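Local coordinates for protein HcgC (Methanococcus maripaludis S2, PDB 5O4J) that probably transfers a methyl group from S-adenosylmethionine to a ring carbon of a pyridinol precursor in the biosynthesis of the [Fe]-hydrogenase cofactor, at residues Y59-D64 / L108-T113. Residues are numbered along the deposited sequence; the frame is centred on the assembly and turned at random.
With SAH (S-adenosyl-L-homocysteine), chain E; PJL ((3~{E})-3-[(~{E})-3-oxidanylprop-2-enoyl]iminopropanoic acid), chain H.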
loop_
_atom_site.group_PDB
_atom_site.type_symbol
_atom_site.label_atom_id
_atom_site.label_comp_id
_atom_site.label_asym_id
_atom_site.label_seq_id
_atom_site.Cartn_x
_atom_site.Cartn_y
_atom_site.Cartn_z
ATOM N N TYR A 59 30.789 -15.099 15.084
ATOM C CA TYR A 59 31.356 -14.465 16.270
ATOM C C TYR A 59 30.560 -14.834 17.519
ATOM O O TYR A 59 31.139 -15.092 18.580
ATOM C CB TYR A 59 31.409 -12.947 16.098
ATOM C CG TYR A 59 32.180 -12.278 17.204
ATOM C CD1 TYR A 59 33.569 -12.296 17.184
ATOM C CD2 TYR A 59 31.547 -11.648 18.264
ATOM C CE1 TYR A 59 34.311 -11.705 18.176
ATOM C CE2 TYR A 59 32.288 -11.046 19.274
ATOM C CZ TYR A 59 33.670 -11.080 19.219
ATOM O OH TYR A 59 34.427 -10.493 20.207
ATOM N N SER A 60 29.230 -14.841 17.417
ATOM C CA SER A 60 28.382 -15.135 18.571
ATOM C C SER A 60 28.562 -16.561 19.073
ATOM O O SER A 60 28.156 -16.859 20.201
ATOM C CB SER A 60 26.906 -14.899 18.234
ATOM O OG SER A 60 26.364 -15.941 17.432
ATOM N N LEU A 61 29.143 -17.448 18.266
ATOM C CA LEU A 61 29.356 -18.829 18.684
ATOM C C LEU A 61 30.623 -19.014 19.510
ATOM O O LEU A 61 30.791 -20.070 20.128
ATOM C CB LEU A 61 29.437 -19.738 17.458
ATOM C CG LEU A 61 28.191 -19.820 16.580
ATOM C CD1 LEU A 61 28.537 -20.587 15.325
ATOM C CD2 LEU A 61 27.029 -20.477 17.320
ATOM N N LEU A 62 31.508 -18.018 19.541
ATOM C CA LEU A 62 32.806 -18.184 20.192
ATOM C C LEU A 62 32.674 -18.524 21.669
ATOM O O LEU A 62 33.536 -19.221 22.220
ATOM C CB LEU A 62 33.635 -16.916 20.011
ATOM C CG LEU A 62 34.129 -16.672 18.586
ATOM C CD1 LEU A 62 34.644 -15.261 18.454
ATOM C CD2 LEU A 62 35.215 -17.673 18.239
ATOM N N LYS A 63 31.623 -18.042 22.331
ATOM C CA LYS A 63 31.483 -18.285 23.763
ATOM C C LYS A 63 31.417 -19.777 24.059
ATOM O O LYS A 63 32.154 -20.286 24.912
ATOM C CB LYS A 63 30.244 -17.566 24.298
ATOM C CG LYS A 63 30.009 -17.761 25.798
ATOM C CD LYS A 63 28.556 -17.514 26.159
ATOM C CE LYS A 63 28.242 -17.994 27.562
ATOM N NZ LYS A 63 26.801 -17.823 27.893
ATOM N N ASP A 64 30.550 -20.496 23.353
ATOM C CA ASP A 64 30.295 -21.897 23.642
ATOM C C ASP A 64 30.975 -22.863 22.682
ATOM O O ASP A 64 30.908 -24.076 22.908
ATOM C CB ASP A 64 28.789 -22.163 23.626
ATOM C CG ASP A 64 28.071 -21.504 24.787
ATOM O OD1 ASP A 64 28.742 -21.164 25.781
ATOM O OD2 ASP A 64 26.837 -21.353 24.710
ATOM N N LEU A 108 29.001 -28.919 15.277
ATOM C CA LEU A 108 27.948 -27.957 14.968
ATOM C C LEU A 108 28.153 -27.470 13.541
ATOM O O LEU A 108 29.229 -26.970 13.205
ATOM C CB LEU A 108 27.961 -26.778 15.942
ATOM C CG LEU A 108 27.058 -25.584 15.608
ATOM C CD1 LEU A 108 25.585 -25.978 15.563
ATOM C CD2 LEU A 108 27.288 -24.447 16.594
ATOM N N VAL A 109 27.132 -27.615 12.709
ATOM C CA VAL A 109 27.163 -27.129 11.333
ATOM C C VAL A 109 25.986 -26.181 11.153
ATOM O O VAL A 109 24.858 -26.504 11.535
ATOM C CB VAL A 109 27.108 -28.285 10.313
ATOM C CG1 VAL A 109 27.038 -27.759 8.881
ATOM C CG2 VAL A 109 28.320 -29.203 10.474
ATOM N N ILE A 110 26.251 -25.008 10.591
ATOM C CA ILE A 110 25.212 -24.032 10.299
ATOM C C ILE A 110 25.376 -23.639 8.841
ATOM O O ILE A 110 26.438 -23.140 8.451
ATOM C CB ILE A 110 25.289 -22.792 11.206
ATOM C CG1 ILE A 110 25.209 -23.227 12.678
ATOM C CG2 ILE A 110 24.174 -21.814 10.861
ATOM C CD1 ILE A 110 25.288 -22.088 13.676
ATOM N N ASP A 111 24.331 -23.853 8.046
ATOM C CA ASP A 111 24.315 -23.439 6.646
ATOM C C ASP A 111 23.482 -22.174 6.524
ATOM O O ASP A 111 22.259 -22.211 6.682
ATOM C CB ASP A 111 23.744 -24.516 5.735
ATOM C CG ASP A 111 23.422 -23.973 4.353
ATOM O OD1 ASP A 111 24.189 -23.116 3.858
ATOM O OD2 ASP A 111 22.385 -24.364 3.779
ATOM N N LEU A 112 24.143 -21.061 6.219
ATOM C CA LEU A 112 23.493 -19.775 6.029
ATOM C C LEU A 112 23.465 -19.350 4.567
ATOM O O LEU A 112 23.159 -18.183 4.278
ATOM C CB LEU A 112 24.216 -18.707 6.857
ATOM C CG LEU A 112 24.332 -19.002 8.354
ATOM C CD1 LEU A 112 25.193 -17.960 9.049
ATOM C CD2 LEU A 112 22.957 -19.048 8.985
ATOM N N THR A 113 23.766 -20.260 3.634
ATOM C CA THR A 113 23.984 -19.835 2.254
ATOM C C THR A 113 22.679 -19.585 1.510
ATOM O O THR A 113 22.661 -18.801 0.558
ATOM C CB THR A 113 24.835 -20.854 1.489
ATOM O OG1 THR A 113 24.182 -22.129 1.439
ATOM C CG2 THR A 113 26.196 -21.002 2.139
HETATM N N SAH E . 20.994 -15.815 4.269
HETATM C CA SAH E . 22.120 -14.835 4.343
HETATM C CB SAH E . 22.564 -14.460 2.930
HETATM C CG SAH E . 23.425 -15.554 2.304
HETATM S SD SAH E . 24.066 -15.071 0.720
HETATM C C SAH E . 21.722 -13.581 5.068
HETATM O O SAH E . 22.567 -12.658 5.181
HETATM O OXT SAH E . 20.567 -13.512 5.509
HETATM C "C5'" SAH E . 25.071 -16.466 0.306
HETATM C "C4'" SAH E . 26.424 -16.464 1.010
HETATM O "O4'" SAH E . 26.936 -17.803 1.009
HETATM C "C3'" SAH E . 27.444 -15.633 0.256
HETATM O "O3'" SAH E . 28.443 -15.107 1.144
HETATM C "C2'" SAH E . 28.016 -16.650 -0.703
HETATM O "O2'" SAH E . 29.299 -16.307 -1.235
HETATM C "C1'" SAH E . 28.090 -17.883 0.167
HETATM N N9 SAH E . 27.991 -19.149 -0.575
HETATM C C8 SAH E . 27.188 -19.412 -1.631
HETATM N N7 SAH E . 27.353 -20.703 -2.018
HETATM C C5 SAH E . 28.251 -21.261 -1.184
HETATM C C6 SAH E . 28.869 -22.591 -1.024
HETATM N N6 SAH E . 28.543 -23.597 -1.867
HETATM N N1 SAH E . 29.761 -22.752 -0.027
HETATM C C2 SAH E . 30.086 -21.765 0.820
HETATM N N3 SAH E . 29.570 -20.527 0.736
HETATM C C4 SAH E . 28.665 -20.236 -0.232
HETATM O O14 PJL H . 20.579 -11.641 0.516
HETATM C C12 PJL H . 19.325 -11.556 0.337
HETATM O O13 PJL H . 18.548 -10.949 1.100
HETATM C C10 PJL H . 18.632 -12.198 -0.845
HETATM C C4 PJL H . 19.240 -13.513 -1.251
HETATM N N5 PJL H . 20.240 -13.572 -2.016
HETATM C C6 PJL H . 20.802 -14.728 -2.419
HETATM O O8 PJL H . 21.384 -14.805 -3.491
HETATM C C7 PJL H . 20.731 -15.957 -1.591
HETATM C C2 PJL H . 20.085 -15.976 -0.428
HETATM O O1 PJL H . 19.989 -17.044 0.329
#
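Leu61 and Leu108 mark the nearest backbone approach, their CA atoms 10.0 Å apart, and no hydrogen bond joins segment 59-64 to strand 108-111. The strand lies inside the parallel part of the Rossmann-like sheet, bonded to its neighbours 42-48 and 130-134, so segment 59-64 meets it through side chains alone. Leu61 spans the gap with both methyls, its CG set anti to the carbonyl carbon (chi1 -63°). Leu61 CD2 meets Leu108 CD2 tip to tip at 4.0 Å, while Leu61 CD1 meets Ile110 CD1 at 3.9 Å. Leu37 of helix 18-37 also touches Leu61 and Leu108, giving a buried, wholly apolar junction.

Past the strand, the chain turns into the ligand site. Asp111 OD1 closes an Asx turn, accepting from Thr113 N at 2.9 Å, a donor standing 49° out of the carboxylate plane. Asp111 OD1 also turns its syn lone pair to Thr113 OG1, 2.6 Å away, and Arg153 forms a salt bridge with Asp111 OD2. Replacing Thr113 with valine removes this hydroxyl and would probably leave Asp111 OD1 with one grip fewer and Val118 N without its acceptor. Thr113 CG2 packs against S-adenosyl-L-homocysteine, 3.5 Å from O4'. Two backbone carbonyls add to the site: Leu112 O takes a weak hydrogen bond from N of the homocysteine part of S-adenosyl-L-homocysteine, and Thr113 O accepts from O1 of PJL at 3.2 Å.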